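Local structure of triacylglycerol lipase (5AH1) at residues Asp92-Tyr97 against Ser264-Leu269; Asp232-Ser237 against Val386-Ser391; Trp331-Thr336 against Ile390-Pro395. The protein hydrolyses carboxylic esters as a zinc-binding triacylglycerol lipase of the alpha/beta-hydrolase fold, and also cleaves synthetic polyesters. All coordinates share one frame; numbering follows the deposited sequence.

Interaction 1: residues Asp92-Tyr97 against Ser264-Leu269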
# COMPACT_ATOMS: atom_id res chain seq x y z
N ASP A 92 -16.58 -4.71 2.35
CA ASP A 92 -17.54 -5.80 2.47
C ASP A 92 -16.89 -7.11 2.89
O ASP A 92 -17.53 -8.16 2.86
CB ASP A 92 -18.25 -6.01 1.13
CG ASP A 92 -17.29 -6.44 0.02
OD1 ASP A 92 -16.17 -5.91 -0.05
OD2 ASP A 92 -17.67 -7.33 -0.78
N GLU A 93 -15.62 -7.07 3.27
CA GLU A 93 -14.89 -8.28 3.66
C GLU A 93 -14.48 -8.22 5.13
O GLU A 93 -14.57 -7.17 5.76
CB GLU A 93 -13.66 -8.46 2.75
CG GLU A 93 -14.05 -8.60 1.27
CD GLU A 93 -12.89 -8.88 0.34
OE1 GLU A 93 -12.21 -7.93 -0.09
OE2 GLU A 93 -12.69 -10.05 -0.02
N LEU A 94 -14.10 -9.37 5.66
CA LEU A 94 -13.60 -9.50 7.04
C LEU A 94 -14.64 -9.12 8.09
O LEU A 94 -14.29 -8.66 9.17
CB LEU A 94 -12.32 -8.69 7.25
CG LEU A 94 -11.16 -8.98 6.30
CD1 LEU A 94 -9.92 -8.21 6.75
CD2 LEU A 94 -10.88 -10.48 6.19
N LEU A 95 -15.91 -9.35 7.76
CA LEU A 95 -17.01 -9.14 8.70
C LEU A 95 -16.97 -7.74 9.29
O LEU A 95 -17.28 -7.54 10.46
CB LEU A 95 -16.98 -10.21 9.80
CG LEU A 95 -17.21 -11.62 9.25
CD1 LEU A 95 -17.01 -12.65 10.32
CD2 LEU A 95 -18.59 -11.76 8.64
N GLY A 96 -16.62 -6.77 8.46
CA GLY A 96 -16.71 -5.38 8.85
C GLY A 96 -15.44 -4.77 9.41
O GLY A 96 -15.41 -3.56 9.63
N TYR A 97 -14.41 -5.58 9.67
CA TYR A 97 -13.15 -5.02 10.12
C TYR A 97 -12.52 -4.29 8.95
O TYR A 97 -12.30 -4.89 7.91
CB TYR A 97 -12.20 -6.11 10.61
CG TYR A 97 -11.03 -5.55 11.38
CD1 TYR A 97 -11.11 -5.34 12.75
CD2 TYR A 97 -9.84 -5.21 10.74
CE1 TYR A 97 -10.04 -4.81 13.45
CE2 TYR A 97 -8.78 -4.68 11.44
CZ TYR A 97 -8.88 -4.49 12.79
OH TYR A 97 -7.84 -3.95 13.50
N SER A 264 -12.91 -19.14 6.94
CA SER A 264 -14.30 -18.93 6.53
C SER A 264 -14.31 -18.01 5.32
O SER A 264 -13.34 -17.31 5.04
CB SER A 264 -15.14 -18.35 7.66
OG SER A 264 -14.78 -17.02 7.94
N SER A 265 -15.43 -18.01 4.60
CA SER A 265 -15.53 -17.28 3.34
C SER A 265 -15.83 -15.81 3.58
O SER A 265 -16.93 -15.34 3.31
CB SER A 265 -16.62 -17.89 2.46
OG SER A 265 -16.35 -19.25 2.23
N ILE A 266 -14.83 -15.08 4.08
CA ILE A 266 -15.01 -13.67 4.40
C ILE A 266 -13.92 -12.82 3.74
O ILE A 266 -13.77 -11.65 4.06
CB ILE A 266 -15.07 -13.45 5.93
CG1 ILE A 266 -13.75 -13.83 6.61
CG2 ILE A 266 -16.24 -14.23 6.52
CD1 ILE A 266 -13.72 -13.55 8.12
N TYR A 267 -13.18 -13.41 2.80
CA TYR A 267 -12.24 -12.65 1.98
C TYR A 267 -11.94 -13.40 0.69
O TYR A 267 -12.08 -14.61 0.61
CB TYR A 267 -10.95 -12.32 2.75
CG TYR A 267 -10.20 -13.52 3.25
CD1 TYR A 267 -10.54 -14.13 4.45
CD2 TYR A 267 -9.16 -14.07 2.51
CE1 TYR A 267 -9.87 -15.24 4.90
CE2 TYR A 267 -8.48 -15.17 2.96
CZ TYR A 267 -8.84 -15.76 4.15
OH TYR A 267 -8.13 -16.87 4.56
N ASP A 268 -11.54 -12.65 -0.33
CA ASP A 268 -11.35 -13.13 -1.69
C ASP A 268 -9.98 -12.63 -2.12
O ASP A 268 -9.67 -11.45 -1.96
CB ASP A 268 -12.49 -12.54 -2.54
CG ASP A 268 -12.42 -12.87 -4.04
OD1 ASP A 268 -11.44 -13.48 -4.53
OD2 ASP A 268 -13.40 -12.51 -4.73
N LEU A 269 -9.13 -13.52 -2.62
CA LEU A 269 -7.77 -13.13 -3.05
C LEU A 269 -7.74 -12.51 -4.45
O LEU A 269 -6.72 -11.97 -4.86
CB LEU A 269 -6.81 -14.31 -2.99
CG LEU A 269 -6.67 -14.93 -1.60
CD1 LEU A 269 -5.85 -16.21 -1.68
CD2 LEU A 269 -6.05 -13.95 -0.62

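Interaction 2: residues Asp232-Ser237 against Val386-Ser391. With K (potassium ion), chain D.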
# COMPACT_ATOMS: atom_id res chain seq x y z
N ASP A 232 11.21 1.68 -2.31
CA ASP A 232 12.38 0.95 -2.77
C ASP A 232 12.32 -0.54 -2.39
O ASP A 232 13.33 -1.20 -2.34
CB ASP A 232 13.67 1.56 -2.20
CG ASP A 232 14.01 2.89 -2.83
OD1 ASP A 232 13.73 3.10 -4.03
OD2 ASP A 232 14.60 3.73 -2.10
N GLY A 233 11.11 -1.06 -2.19
CA GLY A 233 10.95 -2.46 -1.80
C GLY A 233 11.12 -2.66 -0.30
O GLY A 233 11.37 -1.73 0.47
N THR A 234 10.96 -3.90 0.11
CA THR A 234 11.25 -4.30 1.46
C THR A 234 12.09 -5.56 1.44
O THR A 234 11.80 -6.51 0.72
CB THR A 234 9.97 -4.55 2.30
OG1 THR A 234 10.38 -5.17 3.50
CG2 THR A 234 8.93 -5.41 1.56
N THR A 235 13.13 -5.57 2.28
CA THR A 235 13.98 -6.74 2.36
C THR A 235 13.29 -7.92 3.03
O THR A 235 13.79 -9.03 2.96
CB THR A 235 15.33 -6.45 3.02
OG1 THR A 235 15.15 -6.09 4.39
CG2 THR A 235 16.10 -5.38 2.26
N LEU A 236 12.10 -7.70 3.59
CA LEU A 236 11.29 -8.83 4.06
C LEU A 236 10.95 -9.76 2.90
O LEU A 236 10.99 -10.99 3.04
CB LEU A 236 10.03 -8.36 4.77
CG LEU A 236 9.20 -9.47 5.43
CD1 LEU A 236 10.00 -10.24 6.47
CD2 LEU A 236 7.96 -8.88 6.04
N SER A 237 10.64 -9.19 1.74
CA SER A 237 10.44 -10.04 0.58
C SER A 237 11.76 -10.67 0.13
O SER A 237 11.82 -11.87 -0.14
CB SER A 237 9.78 -9.30 -0.58
OG SER A 237 9.72 -10.21 -1.67
N VAL A 386 7.53 -4.40 8.77
CA VAL A 386 7.22 -4.89 7.42
C VAL A 386 8.09 -4.25 6.34
O VAL A 386 8.51 -4.95 5.42
CB VAL A 386 5.70 -4.73 7.11
CG1 VAL A 386 5.37 -5.25 5.73
CG2 VAL A 386 4.87 -5.45 8.14
N VAL A 387 8.36 -2.96 6.48
CA VAL A 387 9.10 -2.21 5.46
C VAL A 387 10.26 -1.44 6.08
O VAL A 387 10.10 -0.74 7.08
CB VAL A 387 8.17 -1.22 4.70
CG1 VAL A 387 8.93 -0.46 3.64
CG2 VAL A 387 7.00 -1.97 4.07
N ASN A 388 11.43 -1.54 5.45
CA ASN A 388 12.60 -0.77 5.88
C ASN A 388 12.30 0.72 5.83
O ASN A 388 11.75 1.20 4.85
CB ASN A 388 13.79 -1.07 4.98
CG ASN A 388 13.92 -2.55 4.65
OD1 ASN A 388 13.16 -3.06 3.82
ND2 ASN A 388 14.85 -3.25 5.29
N CYS A 389 12.70 1.47 6.85
CA CYS A 389 12.43 2.90 6.90
C CYS A 389 13.03 3.65 5.73
O CYS A 389 12.39 4.55 5.18
CB CYS A 389 12.92 3.51 8.22
SG CYS A 389 12.13 2.84 9.68
N ILE A 390 14.23 3.27 5.33
CA ILE A 390 14.94 3.97 4.26
C ILE A 390 14.14 3.95 2.96
O ILE A 390 14.27 4.85 2.13
CB ILE A 390 16.36 3.36 4.04
CG1 ILE A 390 17.20 4.23 3.10
CG2 ILE A 390 16.28 1.94 3.51
CD1 ILE A 390 18.62 3.76 2.94
N SER A 391 13.33 2.91 2.77
CA SER A 391 12.58 2.70 1.54
C SER A 391 11.33 3.56 1.45
O SER A 391 10.76 3.72 0.38
CB SER A 391 12.18 1.23 1.51
OG SER A 391 11.46 0.91 0.34
K K D . 13.09 -13.83 -1.62

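Interaction 3: residues Trp331-Thr336 against Ile390-Pro395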
# COMPACT_ATOMS: atom_id res chain seq x y z
N TRP A 331 5.15 9.37 4.00
CA TRP A 331 5.15 9.17 5.44
C TRP A 331 5.84 7.86 5.77
O TRP A 331 5.54 6.82 5.16
CB TRP A 331 3.71 9.15 5.95
CG TRP A 331 3.00 10.44 5.72
CD1 TRP A 331 2.28 10.79 4.62
CD2 TRP A 331 2.97 11.57 6.60
NE1 TRP A 331 1.80 12.07 4.77
CE2 TRP A 331 2.20 12.57 5.98
CE3 TRP A 331 3.53 11.83 7.86
CZ2 TRP A 331 1.96 13.81 6.58
CZ3 TRP A 331 3.30 13.04 8.45
CH2 TRP A 331 2.51 14.02 7.82
N THR A 332 6.78 7.93 6.71
CA THR A 332 7.61 6.82 7.15
C THR A 332 7.23 6.44 8.58
O THR A 332 7.16 7.31 9.46
CB THR A 332 9.11 7.24 7.13
OG1 THR A 332 9.50 7.56 5.79
CG2 THR A 332 9.99 6.12 7.68
N THR A 333 6.94 5.16 8.78
CA THR A 333 6.72 4.60 10.10
C THR A 333 7.96 3.85 10.56
O THR A 333 8.65 3.23 9.74
CB THR A 333 5.49 3.66 10.11
OG1 THR A 333 5.40 2.94 8.86
CG2 THR A 333 4.20 4.45 10.28
N GLN A 334 8.22 3.89 11.86
CA GLN A 334 9.35 3.17 12.47
C GLN A 334 8.92 2.62 13.82
O GLN A 334 8.26 3.32 14.58
CB GLN A 334 10.54 4.10 12.65
CG GLN A 334 11.69 3.42 13.39
CD GLN A 334 12.93 4.27 13.49
OE1 GLN A 334 13.02 5.36 12.92
NE2 GLN A 334 13.91 3.77 14.23
N ALA A 335 9.32 1.38 14.12
CA ALA A 335 9.05 0.81 15.43
C ALA A 335 10.20 -0.09 15.91
O ALA A 335 10.01 -0.95 16.78
CB ALA A 335 7.71 0.06 15.47
N THR A 336 11.39 0.13 15.37
CA THR A 336 12.61 -0.51 15.84
C THR A 336 13.55 0.48 16.52
O THR A 336 13.44 1.71 16.37
CB THR A 336 13.39 -1.17 14.69
OG1 THR A 336 13.68 -0.22 13.68
CG2 THR A 336 12.59 -2.32 14.08
N ILE A 390 14.23 3.27 5.33
CA ILE A 390 14.94 3.97 4.26
C ILE A 390 14.14 3.95 2.96
O ILE A 390 14.27 4.85 2.13
CB ILE A 390 16.36 3.36 4.04
CG1 ILE A 390 17.20 4.23 3.10
CG2 ILE A 390 16.28 1.94 3.51
CD1 ILE A 390 18.62 3.76 2.94
N SER A 391 13.33 2.91 2.77
CA SER A 391 12.58 2.70 1.54
C SER A 391 11.33 3.56 1.45
O SER A 391 10.76 3.72 0.38
CB SER A 391 12.18 1.23 1.51
OG SER A 391 11.46 0.91 0.34
N GLN A 392 10.91 4.16 2.57
CA GLN A 392 9.57 4.73 2.66
C GLN A 392 9.44 6.18 2.18
O GLN A 392 8.34 6.61 1.83
CB GLN A 392 9.05 4.59 4.10
CG GLN A 392 8.87 3.15 4.54
CD GLN A 392 8.32 3.05 5.94
OE1 GLN A 392 7.47 3.84 6.33
NE2 GLN A 392 8.84 2.12 6.74
N ASP A 393 10.54 6.93 2.15
CA ASP A 393 10.44 8.36 1.84
C ASP A 393 10.22 8.66 0.36
O ASP A 393 9.87 9.78 0.02
CB ASP A 393 11.64 9.15 2.41
CG ASP A 393 12.96 8.78 1.78
OD1 ASP A 393 13.01 7.86 0.96
OD2 ASP A 393 13.95 9.45 2.15
N GLY A 394 10.39 7.65 -0.49
CA GLY A 394 10.21 7.84 -1.91
C GLY A 394 11.14 6.93 -2.67
O GLY A 394 12.05 6.36 -2.09
N PRO A 395 10.89 6.79 -3.97
CA PRO A 395 11.72 5.92 -4.80
C PRO A 395 13.10 6.55 -5.02
O PRO A 395 13.18 7.73 -5.35
CB PRO A 395 10.93 5.84 -6.10
CG PRO A 395 10.21 7.17 -6.16
CD PRO A 395 9.81 7.43 -4.75
O HOH W 1 5.76 5.98 2.46

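Interaction 1: residues Asp92-Tyr97 against Ser264-Leu269
Glu93, Leu94 and Leu95 meet Ile266, Tyr267 and Asp268 through a backbone hydrogen bond, a carboxylate and a small set of apolar contacts, joining the loop that follows strand 80-83 to the one between helices 242-257 and 284-292.

Of the polar links, the bond from Leu94 N to Ile266 O is short and nearly straight (2.8 Å, N-H...O 165°). Glu93 CB rests against the same oxygen. The Glu93 chain stretches out beyond CG (chi2 -176°), which carries CD past Ile266 and on towards Tyr267. There OE2 lies 3.3 Å from Tyr267 CA and takes a weak, bent bond from Asp268 N (2.9 Å, 129°). The other carboxylate oxygen, OE1, is held by Gly90 N and by a salt bridge to Lys270. Asp268 turns its own carboxylate to Arg161 and to Lys270 N, and Asp268 OD2 stays 5.4 Å from Glu93 OE2.

The apolar part falls into two pieces. Leu95 and Ile266 cross at about a right angle, with Leu95 CG 3.9 Å from Ile266 CG2 and Leu95 CD1 4.1 Å from Ile266 CD1; this patch is the more open to solvent. Deeper, a single methyl of Leu94, CD2, reaches Tyr267 CB at 3.9 Å, slanting against the ring. Leu253 of helix 242-257 packs against both of these residues, and so does Phe89, while Tyr267 OH is bonded to Leu262 O.

The chemistry is thus that of two irregular loops clasped by one strong main-chain bond. The two acidic side chains stand fairly close, and their mutual repulsion is probably offset by Lys270, paired with Glu93, and Arg161, paired with Asp268.

Interaction 2: residues Asp232-Ser237 against Val386-Ser391
The amide of Asn388 meets Thr235 in its own plane and has other atoms to each side of that plane. OD1 accepts from Thr235 N (2.9 Å) on a lone pair, and ND2 donates to Thr235 OG1 (3.0 Å) along a nearly straight N-H (169°), so the amide pairs with the backbone and the hydroxyl of one residue. ND2 also bonds Trp380 O. Out of the plane, Thr235 CG2 stands on one side, 3.9 Å from Asn388 ND2, and Thr234 OG1 on the other, 3.5 Å from Asn388 OD1.

Thr234 is the N-cap of helix 235-239. Its OG1, anti to the backbone N (chi1 169°), takes the capping bond from Leu236 N and donates to a lone pair of Val386 O (2.7 Å). Ser391 works in a similar way before the helix, at the Asp232-Gly233 end of the segment: OG accepts from Asp232 N (2.8 Å) and donates in plane to Gly233 O (2.6 Å). The Asp232 carboxylate is bound to Lys396. Beyond the cap, Ser237 O binds a potassium ion at 2.8 Å, together with Asp238 and Met240.

Val386 and Val387 carry this loop against His426. Thr234 and Asn388 thus tie the first turn of the helix to the 386-391 loop, and Ser391 holds residues 232-233 ahead of it. Buried as they are, the hydroxyls of Thr234 and Ser391 each have a donor and an acceptor.

Interaction 3: residues Trp331-Thr336 against Ile390-Pro395
Gln392 sets its side-chain amide against both the N-H and the C=O of Thr333, a buried polar contact at the point where the chain leaves strand 327-331 of the parallel sheet of this alpha/beta-hydrolase fold. Extended beyond CG (chi2 -178°), the glutamine brings CD up to the segment 331-336. OE1 accepts from Thr333 N at 2.8 Å, the donor tilted 26° from the carbonyl plane, and NE2 donates to Thr333 O at 3.2 Å with a more bent N-H (140°). Two bonds to one residue thus restrict the rotation of the amide, whose NE2 also makes a weak bond to Val387 O.

Thr332 crosses the glutamine obliquely, its OG1 3.4 Å from Gln392 CB and its CG2 3.7 Å from Gln392 OE1. The hydroxyl of Thr333 turns to Asp384 and Ser228, while Asp393 points its carboxylate to Lys396 and its side chain touches strands 403-405 and 415-417. Beside Trp331 a single water bridges the two segments, donating one hydrogen to Trp331 O (2.8 Å) and the other to Gln392 O (2.7 Å).

Overall arrangement
From the N terminus, 92-97 comes first, then 232-237, and interaction 1 closes on 264-269 while interaction 2 is still open, so these two cross. Segment 331-336 follows, and interactions 2 and 3 both end on the loop before strand 403-405, where they share Ile390 and Ser391. Interaction 1 lies apart, its centre about 27 Å from that of interaction 2 and on the opposite side of the chain's centre from interaction 3. Interactions 2 and 3 have centres about 8 Å apart and touch, Cys389 SG packing on Thr333 O. Together they fasten helix 235-239 and the exit of strand 327-331 to one loop, whereas interaction 1 joins two loops beside helix 242-257.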